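Local coordinates for Two-component insecticidal protein 16 kDa unit (Alcaligenes faecalis, PDB 5V3S) that forms the 16 kDa, aegerolysin-family unit of a two-component insecticidal toxin that kills corn rootworm, probably by a Cry34Ab1/Cry35Ab1-like mechanism, at residues N28-V33 against I62-D67; I22-V27 against I140-K145. One frame throughout, in Å; residues are numbered along the deposited sequence. Where two conformers were deposited one is given.

Interaction 1 of 2, residues N28-V33 against I62-D67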
ATOM      1  N   ASN A  28      -5.411  13.048 -11.997  1.00 11.84           N
ATOM      2  CA  ASN A  28      -5.440  14.507 -11.961  0.50 11.48           C
ATOM      3  C   ASN A  28      -4.286  15.210 -11.243  1.00 12.66           C
ATOM      4  O   ASN A  28      -4.364  16.436 -10.945  1.00 13.03           O
ATOM      5  CB  ASN A  28      -6.771  15.062 -11.525  0.50 11.77           C
ATOM      6  CG  ASN A  28      -6.966  16.501 -11.997  0.50 11.63           C
ATOM      7  OD1 ASN A  28      -6.484  16.835 -13.076  0.50 11.96           O
ATOM      8  ND2 ASN A  28      -7.630  17.361 -11.181  0.50 11.32           N
ATOM      9  N   SER A  29      -3.208  14.463 -10.972  1.00 14.54           N
ATOM     10  CA  SER A  29      -1.936  14.970 -10.428  1.00 12.42           C
ATOM     11  C   SER A  29      -0.918  13.847 -10.488  1.00 13.03           C
ATOM     12  O   SER A  29      -1.274  12.741 -10.845  1.00 12.58           O
ATOM     13  CB  SER A  29      -2.066  15.455  -9.015  1.00 14.06           C
ATOM     14  OG  SER A  29      -1.052  16.397  -8.714  1.00 12.96           O
ATOM     15  N   ASN A  30       0.348  14.146 -10.211  1.00 12.63           N
ATOM     16  CA  ASN A  30       1.356  13.082  -9.975  1.00 13.12           C
ATOM     17  C   ASN A  30       1.590  13.072  -8.488  1.00 11.39           C
ATOM     18  O   ASN A  30       1.647  14.113  -7.887  1.00 10.46           O
ATOM     19  CB  ASN A  30       2.651  13.375 -10.647  1.00 14.56           C
ATOM     20  CG  ASN A  30       2.428  13.770 -12.098  1.00 15.37           C
ATOM     21  OD1 ASN A  30       1.663  13.118 -12.813  1.00 15.07           O
ATOM     22  ND2 ASN A  30       3.088  14.832 -12.509  1.00 18.15           N
ATOM     23  N   PHE A  31       1.664  11.852  -7.911  1.00 10.71           N
ATOM     24  CA  PHE A  31       1.751  11.676  -6.489  1.00  9.40           C
ATOM     25  C   PHE A  31       3.025  10.896  -6.191  1.00 10.23           C
ATOM     26  O   PHE A  31       3.585  10.294  -7.104  1.00  8.87           O
ATOM     27  CB  PHE A  31       0.534  10.806  -5.992  1.00  9.21           C
ATOM     28  CG  PHE A  31      -0.805  11.481  -6.163  1.00  9.02           C
ATOM     29  CD1 PHE A  31      -1.423  11.549  -7.397  1.00  9.17           C
ATOM     30  CD2 PHE A  31      -1.472  11.998  -5.085  1.00  8.65           C
ATOM     31  CE1 PHE A  31      -2.732  12.091  -7.511  1.00  9.61           C
ATOM     32  CE2 PHE A  31      -2.717  12.589  -5.186  1.00  9.37           C
ATOM     33  CZ  PHE A  31      -3.350  12.644  -6.429  1.00  9.13           C
ATOM     34  N   LYS A  32       3.453  10.967  -4.923  1.00 11.25           N
ATOM     35  CA  LYS A  32       4.744  10.457  -4.446  1.00 12.42           C
ATOM     36  C   LYS A  32       4.530   9.551  -3.242  1.00 11.06           C
ATOM     37  O   LYS A  32       3.880  10.020  -2.244  1.00  9.78           O
ATOM     38  CB  LYS A  32       5.638  11.601  -4.043  1.00 15.74           C
ATOM     39  CG  LYS A  32       7.053  11.217  -3.609  1.00 19.50           C
ATOM     40  CD  LYS A  32       7.838  12.473  -3.202  1.00 23.50           C
ATOM     41  CE  LYS A  32       7.217  13.245  -2.012  1.00 26.33           C
ATOM     42  NZ  LYS A  32       8.126  14.301  -1.394  1.00 27.92           N
ATOM     43  N   VAL A  33       5.116   8.340  -3.310  1.00 10.44           N
ATOM     44  CA  VAL A  33       5.157   7.452  -2.115  1.00  9.99           C
ATOM     45  C   VAL A  33       6.273   7.888  -1.175  1.00 10.91           C
ATOM     46  O   VAL A  33       7.417   8.091  -1.585  1.00 11.32           O
ATOM     47  CB  VAL A  33       5.274   5.973  -2.511  1.00 10.77           C
ATOM     48  CG1 VAL A  33       5.234   5.142  -1.268  1.00 11.08           C
ATOM     49  CG2 VAL A  33       4.216   5.535  -3.563  1.00 10.57           C
ATOM     50  N   ILE A  62       7.398   8.210  -7.912  1.00 11.57           N
ATOM     51  CA  ILE A  62       6.323   9.063  -8.370  1.00 12.02           C
ATOM     52  C   ILE A  62       5.329   8.208  -9.147  1.00 11.09           C
ATOM     53  O   ILE A  62       5.768   7.541 -10.008  1.00 11.69           O
ATOM     54  CB  ILE A  62       6.907  10.201  -9.274  1.00 13.64           C
ATOM     55  CG1 ILE A  62       7.884  11.085  -8.459  1.00 15.82           C
ATOM     56  CG2 ILE A  62       5.749  11.050  -9.913  1.00 15.99           C
ATOM     57  CD1 ILE A  62       7.268  11.834  -7.338  1.00 18.33           C
ATOM     58  N   ILE A  63       4.012   8.324  -8.826  1.00 11.16           N
ATOM     59  CA  ILE A  63       2.924   7.777  -9.589  1.00 10.86           C
ATOM     60  C   ILE A  63       2.358   8.872 -10.451  1.00 11.60           C
ATOM     61  O   ILE A  63       1.749   9.796  -9.985  1.00 11.78           O
ATOM     62  CB  ILE A  63       1.811   7.198  -8.726  1.00 10.80           C
ATOM     63  CG1 ILE A  63       2.413   6.285  -7.633  1.00  9.65           C
ATOM     64  CG2 ILE A  63       0.832   6.358  -9.567  1.00 11.76           C
ATOM     65  CD1 ILE A  63       1.468   5.822  -6.644  1.00 10.28           C
ATOM     66  N   LYS A  64       2.529   8.713 -11.746  1.00 11.74           N
ATOM     67  CA  LYS A  64       1.985   9.715 -12.695  1.00 12.75           C
ATOM     68  C   LYS A  64       0.493   9.647 -12.928  1.00 11.36           C
ATOM     69  O   LYS A  64      -0.126   8.610 -12.873  1.00 10.99           O
ATOM     70  CB  LYS A  64       2.713   9.577 -13.999  1.00 14.60           C
ATOM     71  CG  LYS A  64       4.132  10.058 -13.812  1.00 17.44           C
ATOM     72  CD  LYS A  64       4.991   9.731 -15.015  1.00 22.08           C
ATOM     73  CE  LYS A  64       4.840  10.842 -16.006  1.00 26.14           C
ATOM     74  NZ  LYS A  64       5.331  10.394 -17.369  1.00 32.97           N
ATOM     75  N   ASP A  65      -0.078  10.777 -13.312  1.00 11.27           N
ATOM     76  CA  ASP A  65      -1.450  10.853 -13.662  1.00 11.79           C
ATOM     77  C   ASP A  65      -1.885   9.750 -14.586  1.00 11.84           C
ATOM     78  O   ASP A  65      -1.298   9.610 -15.646  1.00 12.18           O
ATOM     79  CB  ASP A  65      -1.693  12.239 -14.344  1.00 10.69           C
ATOM     80  CG  ASP A  65      -3.098  12.685 -14.316  1.00 12.53           C
ATOM     81  OD1 ASP A  65      -4.088  11.959 -14.164  1.00 13.07           O
ATOM     82  OD2 ASP A  65      -3.281  13.915 -14.500  1.00 13.03           O
ATOM     83  N   GLU A  66      -2.989   9.068 -14.213  1.00 13.19           N
ATOM     84  CA  GLU A  66      -3.623   7.938 -14.940  1.00 13.70           C
ATOM     85  C   GLU A  66      -2.765   6.685 -15.002  1.00 14.32           C
ATOM     86  O   GLU A  66      -3.007   5.862 -15.860  1.00 14.62           O
ATOM     87  CB  GLU A  66      -4.150   8.303 -16.333  1.00 14.45           C
ATOM     88  CG  GLU A  66      -5.143   9.495 -16.328  1.00 13.58           C
ATOM     89  CD  GLU A  66      -5.510   9.968 -17.742  1.00 16.59           C
ATOM     90  OE1 GLU A  66      -5.048   9.447 -18.778  1.00 16.44           O
ATOM     91  OE2 GLU A  66      -6.268  10.912 -17.778  1.00 19.63           O
ATOM     92  N   ASP A  67      -1.744   6.593 -14.120  1.00 13.22           N
ATOM     93  CA  ASP A  67      -0.958   5.392 -13.922  1.00 13.35           C
ATOM     94  C   ASP A  67      -1.157   4.798 -12.541  1.00 11.34           C
ATOM     95  O   ASP A  67      -1.696   5.390 -11.652  1.00  8.83           O
ATOM     96  CB  ASP A  67       0.534   5.706 -14.011  1.00 16.88           C
ATOM     97  CG  ASP A  67       1.031   5.988 -15.425  1.00 22.59           C
ATOM     98  OD1 ASP A  67       0.311   5.759 -16.450  1.00 26.06           O
ATOM     99  OD2 ASP A  67       2.207   6.439 -15.533  1.00 29.37           O
TER
HETATM  100  O   HOH W   1      -6.080  15.524 -15.549  1.00 23.11           O

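Interaction 2 of 2, residues I22-V27 against I140-K145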
ATOM      1  N   ILE A  22      -0.656  -4.229  -2.997  1.00 13.28           N
ATOM      2  CA  ILE A  22      -1.477  -3.016  -2.944  1.00 13.02           C
ATOM      3  C   ILE A  22      -1.175  -2.176  -4.207  1.00 10.73           C
ATOM      4  O   ILE A  22      -0.049  -1.873  -4.490  1.00  9.98           O
ATOM      5  CB  ILE A  22      -1.404  -2.271  -1.606  1.00 13.89           C
ATOM      6  CG1 ILE A  22      -2.375  -1.139  -1.562  1.00 14.15           C
ATOM      7  CG2 ILE A  22      -0.052  -1.729  -1.306  1.00 12.86           C
ATOM      8  CD1 ILE A  22      -2.773  -0.757  -0.172  1.00 16.69           C
ATOM      9  N   THR A  23      -2.214  -1.823  -4.936  1.00 11.06           N
ATOM     10  CA  THR A  23      -2.010  -1.084  -6.175  1.00 11.24           C
ATOM     11  C   THR A  23      -2.651   0.283  -5.907  1.00 10.92           C
ATOM     12  O   THR A  23      -3.798   0.320  -5.470  1.00  8.75           O
ATOM     13  CB  THR A  23      -2.628  -1.835  -7.379  1.00 11.92           C
ATOM     14  OG1 THR A  23      -1.944  -3.042  -7.566  1.00 14.00           O
ATOM     15  CG2 THR A  23      -2.474  -1.035  -8.607  1.00 13.47           C
ATOM     16  N   ILE A  24      -1.918   1.382  -6.206  1.00 11.01           N
ATOM     17  CA  ILE A  24      -2.409   2.773  -6.064  1.00 11.03           C
ATOM     18  C   ILE A  24      -2.492   3.367  -7.448  1.00 10.78           C
ATOM     19  O   ILE A  24      -1.470   3.350  -8.180  1.00 11.60           O
ATOM     20  CB  ILE A  24      -1.429   3.586  -5.186  1.00 12.73           C
ATOM     21  CG1 ILE A  24      -1.217   2.870  -3.867  1.00 13.50           C
ATOM     22  CG2 ILE A  24      -1.889   5.031  -4.939  1.00 11.61           C
ATOM     23  CD1 ILE A  24       0.048   2.066  -3.801  1.00 17.02           C
ATOM     24  N   PHE A  25      -3.712   3.757  -7.846  1.00 10.80           N
ATOM     25  CA  PHE A  25      -3.946   4.295  -9.206  1.00 11.60           C
ATOM     26  C   PHE A  25      -4.375   5.695  -8.948  1.00  9.96           C
ATOM     27  O   PHE A  25      -5.248   5.920  -8.100  1.00 10.48           O
ATOM     28  CB  PHE A  25      -5.124   3.555  -9.921  1.00 13.12           C
ATOM     29  CG  PHE A  25      -5.334   3.981 -11.323  1.00 14.94           C
ATOM     30  CD1 PHE A  25      -4.641   3.394 -12.340  1.00 19.85           C
ATOM     31  CD2 PHE A  25      -6.166   5.065 -11.617  1.00 21.24           C
ATOM     32  CE1 PHE A  25      -4.835   3.782 -13.658  1.00 21.59           C
ATOM     33  CE2 PHE A  25      -6.327   5.506 -12.957  1.00 21.01           C
ATOM     34  CZ  PHE A  25      -5.637   4.863 -13.946  1.00 21.28           C
ATOM     35  N   VAL A  26      -3.891   6.653  -9.746  1.00  9.51           N
ATOM     36  CA  VAL A  26      -4.084   8.074  -9.424  1.00  9.93           C
ATOM     37  C   VAL A  26      -4.551   8.817 -10.644  1.00  9.98           C
ATOM     38  O   VAL A  26      -4.220   8.396 -11.736  1.00  9.24           O
ATOM     39  CB  VAL A  26      -2.813   8.761  -8.893  1.00 10.82           C
ATOM     40  CG1 VAL A  26      -2.230   7.931  -7.725  1.00 11.21           C
ATOM     41  CG2 VAL A  26      -1.765   8.880  -9.960  1.00  9.81           C
ATOM     42  N   VAL A  27      -5.228   9.924 -10.377  1.00  9.92           N
ATOM     43  CA  VAL A  27      -5.838  10.787 -11.415  1.00 11.49           C
ATOM     44  C   VAL A  27      -5.740  12.239 -11.013  1.00  9.65           C
ATOM     45  O   VAL A  27      -5.988  12.626  -9.926  1.00  9.45           O
ATOM     46  CB  VAL A  27      -7.334  10.393 -11.650  1.00 11.86           C
ATOM     47  CG1 VAL A  27      -7.981  11.234 -12.727  1.00 12.79           C
ATOM     48  CG2 VAL A  27      -7.534   8.920 -11.891  1.00 14.59           C
ATOM     49  N   ILE A 140      -6.202   0.997  -4.128  1.00 11.09           N
ATOM     50  CA  ILE A 140      -6.579   2.368  -3.699  1.00 10.68           C
ATOM     51  C   ILE A 140      -6.558   3.280  -4.951  1.00 10.99           C
ATOM     52  O   ILE A 140      -5.625   3.235  -5.650  1.00 11.82           O
ATOM     53  CB  ILE A 140      -5.641   2.911  -2.626  1.00 11.97           C
ATOM     54  CG1 ILE A 140      -5.602   1.936  -1.421  1.00 13.44           C
ATOM     55  CG2 ILE A 140      -6.059   4.345  -2.230  1.00 12.95           C
ATOM     56  CD1 ILE A 140      -4.696   2.418  -0.311  1.00 15.62           C
ATOM     57  N   THR A 141      -7.633   3.986  -5.186  1.00 10.59           N
ATOM     58  CA  THR A 141      -7.780   5.027  -6.158  1.00 12.16           C
ATOM     59  C   THR A 141      -7.696   6.362  -5.436  1.00 11.06           C
ATOM     60  O   THR A 141      -8.214   6.608  -4.308  1.00 11.06           O
ATOM     61  CB  THR A 141      -9.055   4.855  -7.052  1.00 12.96           C
ATOM     62  OG1 THR A 141     -10.247   4.763  -6.197  1.00 11.73           O
ATOM     63  CG2 THR A 141      -8.974   3.537  -7.910  1.00 14.66           C
ATOM     64  N   VAL A 142      -7.046   7.298  -6.136  1.00 10.16           N
ATOM     65  CA  VAL A 142      -6.896   8.576  -5.638  1.00  9.85           C
ATOM     66  C   VAL A 142      -7.213   9.553  -6.812  1.00  9.08           C
ATOM     67  O   VAL A 142      -6.624   9.444  -7.823  1.00  8.71           O
ATOM     68  CB  VAL A 142      -5.500   8.794  -5.120  1.00 11.26           C
ATOM     69  CG1 VAL A 142      -5.483  10.160  -4.511  1.00 12.22           C
ATOM     70  CG2 VAL A 142      -5.075   7.724  -4.056  1.00 11.36           C
ATOM     71  N   VAL A 143      -8.178  10.407  -6.616  1.00 11.98           N
ATOM     72  CA  VAL A 143      -8.597  11.385  -7.619  1.00 10.91           C
ATOM     73  C   VAL A 143      -8.476  12.740  -6.989  1.00 11.97           C
ATOM     74  O   VAL A 143      -9.153  13.030  -6.014  1.00 14.22           O
ATOM     75  CB  VAL A 143     -10.068  11.163  -8.093  1.00 11.60           C
ATOM     76  CG1 VAL A 143     -10.468  12.256  -9.097  1.00 13.01           C
ATOM     77  CG2 VAL A 143     -10.210   9.798  -8.722  1.00 12.40           C
ATOM     78  N   LYS A 144      -7.574  13.586  -7.508  1.00 11.65           N
ATOM     79  CA  LYS A 144      -7.560  15.036  -7.108  1.00 13.40           C
ATOM     80  C   LYS A 144      -8.798  15.686  -7.740  1.00 15.00           C
ATOM     81  O   LYS A 144      -8.920  15.655  -8.992  1.00 14.74           O
ATOM     82  CB  LYS A 144      -6.308  15.733  -7.586  1.00 13.00           C
ATOM     83  CG  LYS A 144      -6.134  17.156  -7.061  1.00 15.38           C
ATOM     84  CD  LYS A 144      -4.877  17.826  -7.544  1.00 17.71           C
ATOM     85  CE  LYS A 144      -4.468  19.097  -6.745  1.00 21.27           C
ATOM     86  NZ  LYS A 144      -2.972  19.361  -6.926  1.00 22.75           N
ATOM     87  N   LYS A 145      -9.648  16.281  -6.906  1.00 13.68           N
ATOM     88  CA  LYS A 145     -10.905  16.814  -7.349  1.00 15.78           C
ATOM     89  C   LYS A 145     -10.644  17.979  -8.304  1.00 17.50           C
ATOM     90  O   LYS A 145      -9.681  18.729  -8.117  1.00 17.57           O
ATOM     91  CB  LYS A 145     -11.744  17.244  -6.163  1.00 16.99           C
ATOM     92  CG  LYS A 145     -12.299  16.085  -5.363  1.00 17.89           C
ATOM     93  CD  LYS A 145     -13.066  16.689  -4.198  1.00 18.42           C
ATOM     94  CE  LYS A 145     -13.693  15.690  -3.246  1.00 21.38           C
ATOM     95  NZ  LYS A 145     -14.324  16.510  -2.148  1.00 22.71           N
TER

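Interaction 1 of 2, residues N28-V33 against I62-D67
Asn30 and Asp65 differ in their first torsions: CG of Asn30 stands anti to its carbonyl carbon (chi1 -49°), whereas CG of Asp65 lies anti to its own backbone N (chi1 -159°). From there the amide oxygen OD1 of Asn30 accepts the backbone N-H of Asp65, with OD1 to N at 3.0 Å, in the plane of the amide carbonyl. In the other direction, the carboxylate of Asp65 takes the backbone N-H of Asn28, with N to OD1 at 2.8 Å, and the donor sits well above the carboxylate plane. In the conformer given, a water lies within hydrogen-bonding distance of Asn28 OD1 and more weakly of Asp65 OD2, while ND2 of Asn28 bonds the backbone oxygen of Lys144.

Beyond this polar end the chains run antiparallel as a short ladder. Phe31 and Ile63 form a hydrogen-bonded pair, Phe31 N to Ile63 O at 2.9 Å and Ile63 N to Phe31 O at 2.7 Å. On one face CD1 of Ile62 lies against CB of Lys32 at 3.7 Å, and CG2 of Ile62 touches Asn30 CB. On the other, CD1 of Ile63 meets Val33 CG2 at 4.1 Å, and the Phe31 ring leads away to Leu89 and Val142, between the two sheets.

A type II turn from Lys64 to Asp67, closed by Asp67 N to Lys64 O, carries the chain out of the ladder. Side-chain acceptors thus continue the pairing where the strands stop: Asn30 and Asp65 each receive a backbone N-H of the opposite segment, holding the loop ends together at the edge of the five-stranded sheet.

Interaction 2 of 2, residues I22-V27 against I140-K145
Phe25 and Val27 alternate with Ile140 and Val142 in a parallel beta ladder, the one parallel pairing in the otherwise antiparallel six-stranded sheet of this aegerolysin fold. Five backbone hydrogen bonds build it. Phe25 offers its N to Ile140 O at 3.0 Å and its O to Val142 N, and Val27 does likewise with Val142 O and Lys144 N; Thr23 O begins the series by accepting from Ile140 N at 2.8 Å. The bond from Val27 N to Val142 O is the most bent of the five, with an N-H...O angle of 132°. The local strand axes run 4.7 Å apart at 15°.

CA-H...O contacts fill the intervals, among them Ile24 CA to Ile140 O at 3.3 Å.

Apolar contacts divide by face. Ile24, Val26, Ile140 and Val142 line the buried one, where CG2 of Ile24 faces CG2 of Val142 and strands 83-91 and 94-103 lie across them. Phe25, Thr141, Val27 and Val143 occupy the partly exposed face.

Charge enters at the end of the ladder, where Lys144 reaches a salt bridge with Asp91. At the opposite end, CG1 of Ile22 stands anti to the backbone N (chi1 -173°), and CD1 beyond it touches Ile140 CD1 at 3.7 Å.

In the fold
From the N terminus the chain enters strand 19-27, whose last six residues form one side of interaction 2, and turns through residues 28-30 into strand 31-38 of the other sheet. The return at 62-67 closes interaction 1, with 28 residues between its segments. Only much later does strand 136-144 come back beside 22-27, closing a loop of 112 residues within which interaction 1 is nested. The two contacts, centred about 8 Å apart, also touch: Glu66 N lies 2.8 Å from Val26 O, a probable hydrogen bond. Interaction 2 joins neighbouring strands inside the six-stranded sheet, whereas interaction 1 binds the edge of the five-stranded sheet beside the crossing between them.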